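Local coordinates for protein fatty acid synthase 1, isoform A (Drosophila melanogaster, PDB 6FN6) that carries the dehydratase, enoylreductase and ketoreductase domains of an insect fatty acid synthase, which probably builds long-chain saturated fatty acids from acetyl-CoA and malonyl-CoA using NADPH, at residues A[301-312]-A[332-343]; A[562-571]-A[911-920]. One frame throughout, in Å; residues are numbered along the deposited sequence.

Contact 1. Residues A[301-312]-A[332-343]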
loop_
_atom_site.group_PDB
_atom_site.type_symbol
_atom_site.label_atom_id
_atom_site.label_comp_id
_atom_site.label_asym_id
_atom_site.label_seq_id
_atom_site.Cartn_x
_atom_site.Cartn_y
_atom_site.Cartn_z
ATOM N N ALA A 301 51.409 46.687 22.058
ATOM C CA ALA A 301 50.413 47.478 21.345
ATOM C C ALA A 301 49.205 46.632 20.957
ATOM O O ALA A 301 49.348 45.545 20.399
ATOM C CB ALA A 301 51.031 48.114 20.107
ATOM N N VAL A 302 48.016 47.141 21.263
ATOM C CA VAL A 302 46.772 46.465 20.916
ATOM C C VAL A 302 46.247 46.996 19.583
ATOM O O VAL A 302 45.532 46.295 18.866
ATOM C CB VAL A 302 45.715 46.609 22.030
ATOM C CG1 VAL A 302 45.406 48.069 22.302
ATOM C CG2 VAL A 302 44.446 45.850 21.668
ATOM N N LYS A 303 46.589 48.241 19.264
ATOM C CA LYS A 303 46.238 48.827 17.974
ATOM C C LYS A 303 47.491 49.231 17.206
ATOM O O LYS A 303 48.428 49.795 17.774
ATOM C CB LYS A 303 45.332 50.050 18.155
ATOM C CG LYS A 303 43.838 49.757 18.147
ATOM C CD LYS A 303 43.323 49.358 19.518
ATOM C CE LYS A 303 41.814 49.146 19.505
ATOM N NZ LYS A 303 41.274 48.824 20.856
ATOM N N LEU A 304 47.500 48.930 15.910
ATOM C CA LEU A 304 48.629 49.254 15.044
ATOM C C LEU A 304 48.219 50.243 13.950
ATOM O O LEU A 304 47.386 49.929 13.099
ATOM C CB LEU A 304 49.196 47.983 14.415
ATOM C CG LEU A 304 50.665 48.056 13.999
ATOM C CD1 LEU A 304 51.562 48.069 15.225
ATOM C CD2 LEU A 304 51.022 46.898 13.081
ATOM N N LYS A 305 48.807 51.435 13.983
ATOM C CA LYS A 305 48.454 52.502 13.047
ATOM C C LYS A 305 49.434 52.569 11.877
ATOM O O LYS A 305 50.646 52.510 12.071
ATOM C CB LYS A 305 48.416 53.849 13.772
ATOM C CG LYS A 305 47.784 54.976 12.967
ATOM C CD LYS A 305 47.761 56.271 13.767
ATOM C CE LYS A 305 46.918 57.340 13.090
ATOM N NZ LYS A 305 47.108 58.675 13.726
ATOM N N GLY A 306 48.901 52.691 10.665
ATOM C CA GLY A 306 49.729 52.806 9.477
ATOM C C GLY A 306 49.042 53.531 8.335
ATOM O O GLY A 306 47.825 53.705 8.343
ATOM N N VAL A 307 49.826 53.970 7.354
ATOM C CA VAL A 307 49.283 54.655 6.186
ATOM C C VAL A 307 50.012 54.210 4.922
ATOM O O VAL A 307 51.122 53.682 4.991
ATOM C CB VAL A 307 49.368 56.188 6.347
ATOM C CG1 VAL A 307 48.573 56.645 7.560
ATOM C CG2 VAL A 307 50.818 56.641 6.458
ATOM N N GLU A 308 49.381 54.428 3.771
ATOM C CA GLU A 308 50.005 54.136 2.485
ATOM C C GLU A 308 49.942 55.347 1.563
ATOM O O GLU A 308 48.861 55.819 1.210
ATOM C CB GLU A 308 49.338 52.934 1.812
ATOM C CG GLU A 308 49.629 52.827 0.315
ATOM C CD GLU A 308 49.159 51.517 -0.287
ATOM O OE1 GLU A 308 48.202 50.918 0.247
ATOM O OE2 GLU A 308 49.748 51.082 -1.301
ATOM N N LEU A 309 51.113 55.844 1.180
ATOM C CA LEU A 309 51.215 56.956 0.246
ATOM C C LEU A 309 50.919 56.468 -1.173
ATOM O O LEU A 309 51.558 55.535 -1.661
ATOM C CB LEU A 309 52.602 57.591 0.330
ATOM C CG LEU A 309 53.004 58.045 1.737
ATOM C CD1 LEU A 309 54.447 58.515 1.765
ATOM C CD2 LEU A 309 52.075 59.140 2.250
ATOM N N ALA A 310 49.948 57.102 -1.825
ATOM C CA ALA A 310 49.453 56.641 -3.121
ATOM C C ALA A 310 49.451 57.740 -4.185
ATOM O O ALA A 310 48.479 57.885 -4.925
ATOM C CB ALA A 310 48.049 56.070 -2.964
ATOM N N ASN A 311 50.532 58.509 -4.267
ATOM C CA ASN A 311 50.623 59.574 -5.264
ATOM C C ASN A 311 51.168 59.055 -6.592
ATOM O O ASN A 311 52.283 58.540 -6.656
ATOM C CB ASN A 311 51.521 60.705 -4.757
ATOM C CG ASN A 311 50.869 61.522 -3.663
ATOM O OD1 ASN A 311 49.646 61.529 -3.521
ATOM N ND2 ASN A 311 51.686 62.223 -2.884
ATOM N N GLY A 312 50.374 59.193 -7.651
ATOM C CA GLY A 312 50.784 58.749 -8.972
ATOM C C GLY A 312 50.697 57.248 -9.151
ATOM O O GLY A 312 51.517 56.647 -9.846
ATOM N N VAL A 332 44.282 39.414 19.066
ATOM C CA VAL A 332 44.142 40.568 19.956
ATOM C C VAL A 332 44.922 41.765 19.407
ATOM O O VAL A 332 45.738 42.376 20.095
ATOM C CB VAL A 332 44.571 40.213 21.409
ATOM C CG1 VAL A 332 46.067 39.868 21.504
ATOM C CG2 VAL A 332 44.200 41.341 22.374
ATOM N N LEU A 333 44.643 42.104 18.153
ATOM C CA LEU A 333 45.284 43.241 17.510
ATOM C C LEU A 333 44.419 43.754 16.367
ATOM O O LEU A 333 44.012 42.990 15.492
ATOM C CB LEU A 333 46.667 42.842 16.985
ATOM C CG LEU A 333 47.553 43.950 16.412
ATOM C CD1 LEU A 333 48.152 44.796 17.521
ATOM C CD2 LEU A 333 48.644 43.360 15.535
ATOM N N THR A 334 44.147 45.054 16.380
ATOM C CA THR A 334 43.364 45.688 15.326
ATOM C C THR A 334 44.184 46.803 14.690
ATOM O O THR A 334 45.071 47.368 15.330
ATOM C CB THR A 334 42.037 46.252 15.862
ATOM O OG1 THR A 334 42.286 47.062 17.016
ATOM C CG2 THR A 334 41.092 45.120 16.233
ATOM N N GLY A 335 43.887 47.115 13.434
ATOM C CA GLY A 335 44.689 48.059 12.678
ATOM C C GLY A 335 43.955 49.312 12.249
ATOM O O GLY A 335 42.766 49.275 11.935
ATOM N N ASP A 336 44.674 50.431 12.256
ATOM C CA ASP A 336 44.165 51.683 11.716
ATOM C C ASP A 336 44.966 52.043 10.475
ATOM O O ASP A 336 45.951 52.775 10.554
ATOM C CB ASP A 336 44.255 52.805 12.749
ATOM C CG ASP A 336 43.851 54.152 12.183
ATOM O OD1 ASP A 336 43.039 54.179 11.233
ATOM O OD2 ASP A 336 44.337 55.184 12.693
ATOM N N VAL A 337 44.541 51.521 9.331
ATOM C CA VAL A 337 45.254 51.739 8.080
ATOM C C VAL A 337 44.480 52.730 7.226
ATOM O O VAL A 337 43.256 52.656 7.127
ATOM C CB VAL A 337 45.478 50.415 7.327
ATOM C CG1 VAL A 337 46.231 50.658 6.025
ATOM C CG2 VAL A 337 46.226 49.426 8.203
ATOM N N ALA A 338 45.201 53.665 6.620
ATOM C CA ALA A 338 44.592 54.674 5.765
ATOM C C ALA A 338 45.385 54.818 4.474
ATOM O O ALA A 338 46.566 54.475 4.420
ATOM C CB ALA A 338 44.508 56.007 6.489
ATOM N N VAL A 339 44.728 55.318 3.433
ATOM C CA VAL A 339 45.405 55.612 2.180
ATOM C C VAL A 339 45.445 57.122 2.005
ATOM O O VAL A 339 44.408 57.784 1.961
ATOM C CB VAL A 339 44.716 54.931 0.985
ATOM C CG1 VAL A 339 45.475 55.217 -0.307
ATOM C CG2 VAL A 339 44.605 53.432 1.219
ATOM N N VAL A 340 46.655 57.659 1.905
ATOM C CA VAL A 340 46.855 59.093 1.772
ATOM C C VAL A 340 47.007 59.446 0.300
ATOM O O VAL A 340 47.755 58.795 -0.429
ATOM C CB VAL A 340 48.074 59.568 2.577
ATOM C CG1 VAL A 340 48.123 61.086 2.611
ATOM C CG2 VAL A 340 48.040 58.999 3.988
ATOM N N THR A 341 46.292 60.479 -0.131
ATOM C CA THR A 341 46.324 60.901 -1.525
ATOM C C THR A 341 46.541 62.405 -1.621
ATOM O O THR A 341 45.897 63.185 -0.919
ATOM C CB THR A 341 45.023 60.524 -2.263
ATOM O OG1 THR A 341 45.105 60.952 -3.628
ATOM C CG2 THR A 341 43.807 61.170 -1.600
ATOM N N SER A 342 47.462 62.800 -2.493
ATOM C CA SER A 342 47.754 64.206 -2.719
ATOM C C SER A 342 47.056 64.711 -3.976
ATOM O O SER A 342 47.009 65.916 -4.225
ATOM C CB SER A 342 49.265 64.421 -2.835
ATOM O OG SER A 342 49.577 65.794 -2.982
ATOM N N ASN A 343 46.517 63.789 -4.768
ATOM C CA ASN A 343 45.930 64.151 -6.051
ATOM C C ASN A 343 44.416 64.329 -5.931
ATOM O O ASN A 343 43.705 64.349 -6.937
ATOM C CB ASN A 343 46.256 63.090 -7.105
ATOM C CG ASN A 343 47.750 62.876 -7.274
ATOM O OD1 ASN A 343 48.228 61.740 -7.285
ATOM N ND2 ASN A 343 48.497 63.968 -7.398
#
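Lys305 and Asp336 lie side by side on neighbouring parallel strands and point the same way. With CG anti to the backbone N (chi1 -168°) and an extended chain beyond it, the lysine runs past the carboxylate, its CE 3.4 Å from Asp336 OD2, while NZ is 4.6 Å from that oxygen, too far for a salt bridge. NZ is held by Glu371 and the carbonyl of Gln372, and Asp336 OD1 pairs with Arg359. With an alanine in place of Lys305, Glu371 would probably lose its charged mate and the Gln372 carbonyl this donor, and the flank of the Asp336 carboxylate would be bared. Along the same face, Val340 CG2 leans on Val307 CB at 3.9 Å, and Leu309 CD2 lies 4.0 Å from Val340 CB. Helix 320-329 packs the other face, against Leu304, Val337 and Val339; there the buried Glu308 carboxylate is gripped by Arg313 and the Val319 amide. A ladder of backbone bonds runs from Val302 to Ala310, including a nearly straight one (175°) from Gly306 N to Asp336 O at 3.0 Å. Asn311 OD1 takes the Ser342 N-H in the plane of its carbonyl at 2.7 Å, though both residues are poorly ordered. Strand 303-309, helix 320-329 and strand 334-341 form a beta-alpha-beta crossover, in a sheet ordered as in the methyltransferase fold, consistent with the pseudo-methyltransferase domain of animal fatty acid synthases.

Contact 2. Residues A[562-571]-A[911-920]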
loop_
_atom_site.group_PDB
_atom_site.type_symbol
_atom_site.label_atom_id
_atom_site.label_comp_id
_atom_site.label_asym_id
_atom_site.label_seq_id
_atom_site.Cartn_x
_atom_site.Cartn_y
_atom_site.Cartn_z
ATOM N N GLN A 562 44.793 24.017 -1.848
ATOM C CA GLN A 562 44.267 23.025 -2.783
ATOM C C GLN A 562 45.259 22.808 -3.922
ATOM O O GLN A 562 44.907 22.909 -5.098
ATOM C CB GLN A 562 42.902 23.448 -3.340
ATOM C CG GLN A 562 41.756 23.427 -2.332
ATOM C CD GLN A 562 41.378 22.019 -1.896
ATOM O OE1 GLN A 562 42.227 21.237 -1.468
ATOM N NE2 GLN A 562 40.095 21.689 -2.010
ATOM N N ALA A 563 46.502 22.509 -3.561
ATOM C CA ALA A 563 47.555 22.256 -4.536
ATOM C C ALA A 563 47.447 20.834 -5.073
ATOM O O ALA A 563 47.009 19.923 -4.370
ATOM C CB ALA A 563 48.920 22.486 -3.920
ATOM N N THR A 564 47.853 20.656 -6.326
ATOM C CA THR A 564 47.710 19.383 -7.022
ATOM C C THR A 564 49.058 18.849 -7.495
ATOM O O THR A 564 49.765 19.498 -8.265
ATOM C CB THR A 564 46.770 19.514 -8.238
ATOM O OG1 THR A 564 47.287 20.493 -9.148
ATOM C CG2 THR A 564 45.373 19.928 -7.795
ATOM N N LEU A 565 49.408 17.663 -7.005
ATOM C CA LEU A 565 50.636 16.985 -7.402
ATOM C C LEU A 565 50.321 15.783 -8.288
ATOM O O LEU A 565 49.271 15.160 -8.148
ATOM C CB LEU A 565 51.411 16.522 -6.167
ATOM C CG LEU A 565 51.978 17.602 -5.242
ATOM C CD1 LEU A 565 52.803 16.959 -4.138
ATOM C CD2 LEU A 565 52.798 18.643 -5.997
ATOM N N GLN A 566 51.228 15.467 -9.206
ATOM C CA GLN A 566 51.039 14.335 -10.109
ATOM C C GLN A 566 51.297 13.019 -9.378
ATOM O O GLN A 566 52.440 12.652 -9.120
ATOM C CB GLN A 566 51.959 14.449 -11.329
ATOM C CG GLN A 566 51.504 15.468 -12.367
ATOM C CD GLN A 566 52.146 15.245 -13.727
ATOM O OE1 GLN A 566 53.316 14.867 -13.822
ATOM N NE2 GLN A 566 51.378 15.469 -14.787
ATOM N N VAL A 567 50.217 12.324 -9.037
ATOM C CA VAL A 567 50.303 11.055 -8.324
ATOM C C VAL A 567 50.012 9.892 -9.269
ATOM O O VAL A 567 49.474 10.086 -10.359
ATOM C CB VAL A 567 49.343 11.039 -7.122
ATOM C CG1 VAL A 567 49.642 12.207 -6.191
ATOM C CG2 VAL A 567 47.889 11.086 -7.590
ATOM N N GLU A 568 50.383 8.686 -8.854
ATOM C CA GLU A 568 50.171 7.500 -9.676
ATOM C C GLU A 568 48.774 6.911 -9.481
ATOM O O GLU A 568 48.141 6.470 -10.440
ATOM C CB GLU A 568 51.227 6.442 -9.358
ATOM C CG GLU A 568 51.190 5.235 -10.283
ATOM C CD GLU A 568 52.275 4.224 -9.967
ATOM O OE1 GLU A 568 52.938 4.368 -8.918
ATOM O OE2 GLU A 568 52.463 3.285 -10.769
ATOM N N HIS A 569 48.307 6.900 -8.236
ATOM C CA HIS A 569 47.001 6.340 -7.902
ATOM C C HIS A 569 46.115 7.357 -7.197
ATOM O O HIS A 569 46.546 8.032 -6.258
ATOM C CB HIS A 569 47.151 5.090 -7.037
ATOM C CG HIS A 569 47.839 3.958 -7.731
ATOM N ND1 HIS A 569 47.442 3.496 -8.968
ATOM C CD2 HIS A 569 48.889 3.188 -7.361
ATOM C CE1 HIS A 569 48.222 2.496 -9.334
ATOM N NE2 HIS A 569 49.109 2.289 -8.378
ATOM N N ALA A 570 44.869 7.452 -7.647
ATOM C CA ALA A 570 43.929 8.401 -7.077
ATOM C C ALA A 570 42.489 7.950 -7.274
ATOM O O ALA A 570 42.201 7.066 -8.082
ATOM C CB ALA A 570 44.135 9.774 -7.694
ATOM N N TYR A 571 41.591 8.557 -6.510
ATOM C CA TYR A 571 40.165 8.308 -6.653
ATOM C C TYR A 571 39.439 9.642 -6.587
ATOM O O TYR A 571 40.022 10.653 -6.188
ATOM C CB TYR A 571 39.658 7.354 -5.565
ATOM C CG TYR A 571 39.664 7.954 -4.181
ATOM C CD1 TYR A 571 40.818 7.950 -3.404
ATOM C CD2 TYR A 571 38.519 8.526 -3.648
ATOM C CE1 TYR A 571 40.830 8.502 -2.136
ATOM C CE2 TYR A 571 38.520 9.078 -2.381
ATOM C CZ TYR A 571 39.678 9.064 -1.630
ATOM O OH TYR A 571 39.683 9.614 -0.366
ATOM N N ARG A 911 50.912 6.064 -16.005
ATOM C CA ARG A 911 50.393 7.425 -16.096
ATOM C C ARG A 911 50.396 8.109 -14.742
ATOM O O ARG A 911 50.462 7.465 -13.696
ATOM C CB ARG A 911 48.969 7.470 -16.662
ATOM C CG ARG A 911 48.853 7.311 -18.167
ATOM C CD ARG A 911 47.516 7.882 -18.636
ATOM N NE ARG A 911 47.221 7.598 -20.038
ATOM C CZ ARG A 911 46.223 8.159 -20.718
ATOM N NH1 ARG A 911 45.422 9.041 -20.131
ATOM N NH2 ARG A 911 46.025 7.845 -21.991
ATOM N N LEU A 912 50.318 9.433 -14.790
ATOM C CA LEU A 912 50.198 10.246 -13.597
ATOM C C LEU A 912 48.954 11.101 -13.750
ATOM O O LEU A 912 48.620 11.535 -14.854
ATOM C CB LEU A 912 51.436 11.122 -13.405
ATOM C CG LEU A 912 52.757 10.401 -13.121
ATOM C CD1 LEU A 912 53.899 11.398 -13.125
ATOM C CD2 LEU A 912 52.707 9.650 -11.801
ATOM N N ILE A 913 48.268 11.341 -12.642
ATOM C CA ILE A 913 47.056 12.140 -12.659
ATOM C C ILE A 913 47.164 13.187 -11.567
ATOM O O ILE A 913 47.703 12.924 -10.493
ATOM C CB ILE A 913 45.801 11.258 -12.487
ATOM C CG1 ILE A 913 44.530 12.106 -12.615
ATOM C CG2 ILE A 913 45.837 10.532 -11.145
ATOM C CD1 ILE A 913 43.245 11.291 -12.718
ATOM N N ASN A 914 46.666 14.383 -11.852
ATOM C CA ASN A 914 46.719 15.464 -10.883
ATOM C C ASN A 914 45.644 15.266 -9.824
ATOM O O ASN A 914 44.447 15.332 -10.109
ATOM C CB ASN A 914 46.548 16.812 -11.581
ATOM C CG ASN A 914 47.688 17.122 -12.529
ATOM O OD1 ASN A 914 48.721 17.655 -12.123
ATOM N ND2 ASN A 914 47.510 16.784 -13.801
ATOM N N ALA A 915 46.087 15.019 -8.596
ATOM C CA ALA A 915 45.182 14.807 -7.478
ATOM C C ALA A 915 45.713 15.520 -6.245
ATOM O O ALA A 915 46.913 15.775 -6.128
ATOM C CB ALA A 915 45.012 13.319 -7.199
ATOM N N ILE A 916 44.812 15.853 -5.331
ATOM C CA ILE A 916 45.206 16.470 -4.077
ATOM C C ILE A 916 46.048 15.443 -3.329
ATOM O O ILE A 916 45.577 14.336 -3.064
ATOM C CB ILE A 916 43.984 16.925 -3.264
ATOM C CG1 ILE A 916 43.216 17.997 -4.037
ATOM C CG2 ILE A 916 44.415 17.462 -1.902
ATOM C CD1 ILE A 916 41.860 18.336 -3.452
ATOM N N PRO A 917 47.305 15.792 -3.000
ATOM C CA PRO A 917 48.136 14.797 -2.318
ATOM C C PRO A 917 47.591 14.450 -0.939
ATOM O O PRO A 917 46.953 15.283 -0.297
ATOM C CB PRO A 917 49.504 15.482 -2.221
ATOM C CG PRO A 917 49.208 16.938 -2.279
ATOM C CD PRO A 917 48.006 17.079 -3.165
ATOM N N ARG A 918 47.836 13.223 -0.499
ATOM C CA ARG A 918 47.361 12.773 0.799
ATOM C C ARG A 918 48.262 11.680 1.348
ATOM O O ARG A 918 48.598 10.726 0.647
ATOM C CB ARG A 918 45.915 12.282 0.703
ATOM C CG ARG A 918 45.383 11.684 1.991
ATOM C CD ARG A 918 43.878 11.521 1.942
ATOM N NE ARG A 918 43.208 12.817 1.898
ATOM C CZ ARG A 918 41.893 12.990 1.982
ATOM N NH1 ARG A 918 41.086 11.945 2.121
ATOM N NH2 ARG A 918 41.383 14.214 1.930
ATOM N N THR A 919 48.666 11.841 2.603
ATOM C CA THR A 919 49.576 10.907 3.245
ATOM C C THR A 919 48.801 9.965 4.150
ATOM O O THR A 919 47.995 10.395 4.972
ATOM C CB THR A 919 50.664 11.643 4.065
ATOM O OG1 THR A 919 51.288 12.644 3.250
ATOM C CG2 THR A 919 51.721 10.675 4.566
ATOM N N TYR A 920 49.046 8.672 3.981
ATOM C CA TYR A 920 48.398 7.651 4.788
ATOM C C TYR A 920 49.407 7.003 5.731
ATOM O O TYR A 920 50.608 7.020 5.472
ATOM C CB TYR A 920 47.755 6.592 3.894
ATOM C CG TYR A 920 46.695 7.134 2.957
ATOM C CD1 TYR A 920 47.038 7.695 1.733
ATOM C CD2 TYR A 920 45.349 7.079 3.295
ATOM C CE1 TYR A 920 46.070 8.188 0.877
ATOM C CE2 TYR A 920 44.376 7.568 2.445
ATOM C CZ TYR A 920 44.739 8.120 1.239
ATOM O OH TYR A 920 43.764 8.609 0.397
#
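Leu912 crosses Gln566 at about a right angle: its CD1 comes within 3.6 Å of Gln566 OE1, and its other methyl, CD2, lies by the carbonyl of Val567. At Ile913 the backbone pairs in both directions with Val567; Ile913 N reaches Val567 O at 2.9 Å in a fairly straight bond (168°), and the isoleucine carbonyl takes the valine N-H in return. Its CG2 lies 3.9 Å from Ala570 CB. Asn914 turns to the other face beside Gln566, as a non-hydrogen-bonded antiparallel pair, the two side chains running the same way with amide planes 42° apart; Asn914 OD1 is 3.5 Å from Gln566 CG. Ala915 then exchanges two backbone bonds with Leu565, completing a short two-stranded antiparallel sheet. It pairs chain segments that probably lead into and out of the enoylreductase domain, inserted between the pseudo-ketoreductase and ketoreductase parts, as in animal fatty acid synthases. The methyl of Ala915 packs 3.7 Å from Val567 CG2, which the valine's first torsion (chi1 -57°) sets between its backbone N and carbonyl carbon, and it meets Ala570 too. The backbone of Ile916 bonds to Trp585 and Glu587, tying the pair to strand 583-587, the antiparallel partner of strand 570-574. Pro917 lays its ring across Leu565, CG to CD1 at 4.0 Å. Arg918 gives its backbone N to the Glu587 carboxylate, while its NH1 stops 3.7 Å from Tyr571 OH, the guanidinium steeply inclined to the phenol ring. Last, Tyr920 brings its OH to the edge of the Tyr571 ring, in the ring plane and 3.9 Å from CE1, and that hydroxyl is hydrogen-bonded to the carbonyl of Glu587.

Contact 1 lies inside one domain, contact 2 probably where linkers between domains meet. The first pairs interior strands of an eight-stranded mixed sheet, where half of the touching residues are buried and a single helix links the two strands. The second brings together segments 340 residues apart, in a short two-stranded ribbon with fewer buried residues. Contact 1 is parallel, with a long backbone ladder, apolar contacts and charged groups satisfied by partners outside its segments; contact 2 is antiparallel, has four backbone bonds and adds aliphatic contacts, amide side chains on the opposite face and tyrosines at one end. The centres of contact 1 and contact 2 are about 43 Å apart, and the two share no strand.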